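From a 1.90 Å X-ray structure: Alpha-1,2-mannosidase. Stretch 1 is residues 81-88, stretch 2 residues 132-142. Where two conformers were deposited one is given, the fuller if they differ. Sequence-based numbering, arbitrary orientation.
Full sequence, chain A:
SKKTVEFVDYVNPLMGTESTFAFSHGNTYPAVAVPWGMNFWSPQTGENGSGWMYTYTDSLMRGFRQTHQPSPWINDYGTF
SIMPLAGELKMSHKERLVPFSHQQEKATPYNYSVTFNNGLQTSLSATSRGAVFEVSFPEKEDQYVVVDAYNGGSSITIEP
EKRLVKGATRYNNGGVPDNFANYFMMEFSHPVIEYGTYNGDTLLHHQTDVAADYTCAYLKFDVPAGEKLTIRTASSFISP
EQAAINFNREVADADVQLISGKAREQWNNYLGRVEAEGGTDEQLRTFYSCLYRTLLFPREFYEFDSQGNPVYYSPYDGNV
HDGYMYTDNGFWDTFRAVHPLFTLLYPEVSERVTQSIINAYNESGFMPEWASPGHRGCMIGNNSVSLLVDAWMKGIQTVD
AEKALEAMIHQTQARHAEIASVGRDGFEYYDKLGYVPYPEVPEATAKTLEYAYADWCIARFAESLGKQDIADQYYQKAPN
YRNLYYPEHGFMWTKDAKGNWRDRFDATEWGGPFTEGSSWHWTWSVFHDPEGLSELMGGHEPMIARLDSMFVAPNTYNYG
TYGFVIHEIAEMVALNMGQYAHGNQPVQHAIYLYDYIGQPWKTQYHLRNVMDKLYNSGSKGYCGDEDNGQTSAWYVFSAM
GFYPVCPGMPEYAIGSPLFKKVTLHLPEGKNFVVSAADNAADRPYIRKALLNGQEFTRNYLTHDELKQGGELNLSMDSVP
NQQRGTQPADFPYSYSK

Stretch 1, residues 81-88: SIMPLAGE
Stretch 2 132-142: VFEVSFPEKED

Two strands, 81-86 and 132-136, run in the same direction and face each other mainly through side chains: the CA atoms of I82 and F133 lie 9.5 Å apart, those of P84 and V135 7.3 Å, and those of G87 and D142 only 4.6 Å. Both backbones are extended, so alternate residues point across the gap. F133 (phi/psi -109/153, chi1 m, chi2 -115°) is buried and aims toward stretch 1; I82 (chi1 m, chi2 t) puts CG2 over one face of its ring and CD1 3.8 Å from F133 CE2. V135 (chi1 t) follows, its CG1 3.8 Å from P84 CB, two compact apolar groups where the strands have drawn closer. F137 (m, chi2 -78°) starts sideways, but its ring reaches in, edge toward the backbone, CE1 3.6 Å from L85 O. P138 opens a type II turn ending at E141; its CG packs 3.4 Å from A86 CB, a methyl small enough for this close approach. K140, at 63/24, takes the turn's left-handed position. E141 (m, m) lays CB 4.0 Å from G87 N. D142 (-56/148, chi1 m) supplies the polar link: G87 N donates to D142 O at 2.9 Å and 165°, while A86 CA approaches D142 O at 3.4 Å in a CA-H...O contact. G87 adopts 89/-100, where a CB would jam against the preceding carbonyl, so glycine suits it.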

# COMPACT_ATOMS: atom_id res chain seq x y z
N SER A 81 19.54 -15.21 -37.91
CA SER A 81 19.02 -13.89 -38.30
C SER A 81 19.61 -13.45 -39.62
O SER A 81 20.65 -13.94 -40.06
CB SER A 81 19.29 -12.80 -37.24
OG SER A 81 20.68 -12.50 -37.16
N ILE A 82 18.94 -12.48 -40.24
CA ILE A 82 19.38 -11.90 -41.48
C ILE A 82 19.36 -10.38 -41.24
O ILE A 82 18.41 -9.88 -40.64
CB ILE A 82 18.39 -12.25 -42.61
CG1 ILE A 82 18.50 -13.72 -43.00
CG2 ILE A 82 18.60 -11.36 -43.82
CD1 ILE A 82 17.32 -14.21 -43.84
N MET A 83 20.40 -9.67 -41.66
CA MET A 83 20.48 -8.24 -41.41
C MET A 83 21.07 -7.51 -42.61
O MET A 83 22.26 -7.63 -42.90
CB MET A 83 21.33 -7.94 -40.15
CG MET A 83 21.35 -6.47 -39.80
SD MET A 83 19.68 -5.80 -39.51
CE MET A 83 20.12 -4.16 -38.94
N PRO A 84 20.24 -6.76 -43.33
CA PRO A 84 20.82 -5.94 -44.39
C PRO A 84 21.55 -4.73 -43.78
O PRO A 84 21.13 -4.23 -42.74
CB PRO A 84 19.61 -5.53 -45.23
CG PRO A 84 18.45 -5.62 -44.29
CD PRO A 84 18.78 -6.67 -43.26
N LEU A 85 22.63 -4.29 -44.41
CA LEU A 85 23.42 -3.17 -43.90
C LEU A 85 23.84 -2.26 -45.05
O LEU A 85 24.14 -2.74 -46.14
CB LEU A 85 24.69 -3.66 -43.20
CG LEU A 85 24.57 -4.46 -41.89
CD1 LEU A 85 25.95 -4.97 -41.50
CD2 LEU A 85 23.95 -3.60 -40.73
N ALA A 86 23.87 -0.96 -44.81
CA ALA A 86 24.39 -0.03 -45.78
C ALA A 86 25.65 0.57 -45.20
O ALA A 86 25.70 0.88 -44.00
CB ALA A 86 23.37 1.07 -46.08
N GLY A 87 26.66 0.75 -46.04
CA GLY A 87 27.87 1.43 -45.62
C GLY A 87 28.89 0.50 -45.02
O GLY A 87 29.60 -0.19 -45.74
N GLU A 88 28.97 0.46 -43.70
CA GLU A 88 30.01 -0.29 -43.02
C GLU A 88 29.57 -1.70 -42.64
O GLU A 88 28.53 -1.89 -42.04
CB GLU A 88 30.49 0.48 -41.79
CG GLU A 88 31.46 1.62 -42.11
N VAL A 132 10.09 -14.00 -47.00
CA VAL A 132 10.70 -13.30 -48.12
C VAL A 132 10.91 -11.86 -47.68
O VAL A 132 10.04 -11.31 -47.02
CB VAL A 132 9.83 -13.38 -49.40
CG1 VAL A 132 10.42 -12.54 -50.53
CG2 VAL A 132 9.69 -14.85 -49.86
N PHE A 133 12.10 -11.31 -47.97
CA PHE A 133 12.45 -9.93 -47.66
C PHE A 133 12.51 -9.13 -48.96
O PHE A 133 12.85 -9.68 -50.02
CB PHE A 133 13.88 -9.84 -47.08
CG PHE A 133 14.04 -10.40 -45.68
CD1 PHE A 133 14.38 -9.56 -44.62
CD2 PHE A 133 13.90 -11.76 -45.44
CE1 PHE A 133 14.55 -10.07 -43.33
CE2 PHE A 133 14.06 -12.27 -44.14
CZ PHE A 133 14.39 -11.43 -43.09
N GLU A 134 12.27 -7.82 -48.88
CA GLU A 134 12.72 -6.90 -49.92
C GLU A 134 13.72 -5.99 -49.21
O GLU A 134 13.55 -5.71 -48.02
CB GLU A 134 11.56 -6.06 -50.46
CG GLU A 134 11.04 -5.05 -49.38
CD GLU A 134 9.84 -4.21 -49.80
OE1 GLU A 134 9.67 -3.95 -51.02
OE2 GLU A 134 9.06 -3.82 -48.88
N VAL A 135 14.78 -5.57 -49.89
CA VAL A 135 15.66 -4.57 -49.31
C VAL A 135 15.88 -3.46 -50.34
O VAL A 135 16.19 -3.75 -51.49
CB VAL A 135 17.05 -5.15 -48.92
CG1 VAL A 135 17.91 -4.04 -48.32
CG2 VAL A 135 16.93 -6.36 -47.96
N SER A 136 15.67 -2.21 -49.94
CA SER A 136 16.01 -1.05 -50.75
C SER A 136 17.26 -0.37 -50.17
O SER A 136 17.20 0.24 -49.10
CB SER A 136 14.83 -0.08 -50.75
OG SER A 136 15.07 1.02 -51.60
N PHE A 137 18.40 -0.48 -50.86
CA PHE A 137 19.66 0.06 -50.32
C PHE A 137 19.80 1.55 -50.65
O PHE A 137 19.41 1.96 -51.73
CB PHE A 137 20.87 -0.67 -50.94
CG PHE A 137 21.07 -2.09 -50.44
CD1 PHE A 137 21.65 -2.33 -49.20
CD2 PHE A 137 20.69 -3.16 -51.21
CE1 PHE A 137 21.85 -3.61 -48.75
CE2 PHE A 137 20.88 -4.46 -50.77
CZ PHE A 137 21.45 -4.68 -49.52
N PRO A 138 20.39 2.35 -49.75
CA PRO A 138 20.63 3.75 -50.11
C PRO A 138 21.64 3.83 -51.24
O PRO A 138 22.61 3.08 -51.26
CB PRO A 138 21.23 4.38 -48.85
CG PRO A 138 21.47 3.26 -47.88
CD PRO A 138 20.76 2.03 -48.36
N GLU A 139 21.41 4.73 -52.19
CA GLU A 139 22.30 4.81 -53.34
C GLU A 139 23.72 5.18 -52.90
O GLU A 139 23.91 5.85 -51.90
CB GLU A 139 21.76 5.81 -54.38
N LYS A 140 24.70 4.68 -53.63
CA LYS A 140 26.09 5.09 -53.40
C LYS A 140 26.67 4.71 -52.03
O LYS A 140 27.61 5.36 -51.56
CB LYS A 140 26.27 6.59 -53.69
N GLU A 141 26.12 3.70 -51.38
CA GLU A 141 26.70 3.15 -50.17
C GLU A 141 26.93 1.67 -50.42
O GLU A 141 26.16 1.05 -51.17
CB GLU A 141 25.75 3.29 -48.96
CG GLU A 141 25.45 4.71 -48.48
CD GLU A 141 26.69 5.50 -48.12
OE1 GLU A 141 27.67 4.90 -47.61
OE2 GLU A 141 26.69 6.73 -48.34
N ASP A 142 27.94 1.09 -49.78
CA ASP A 142 28.15 -0.37 -49.89
C ASP A 142 26.87 -1.08 -49.45
O ASP A 142 26.16 -0.60 -48.57
CB ASP A 142 29.34 -0.84 -49.04
CG ASP A 142 30.69 -0.29 -49.56
OD1 ASP A 142 30.78 0.01 -50.76
OD2 ASP A 142 31.65 -0.18 -48.77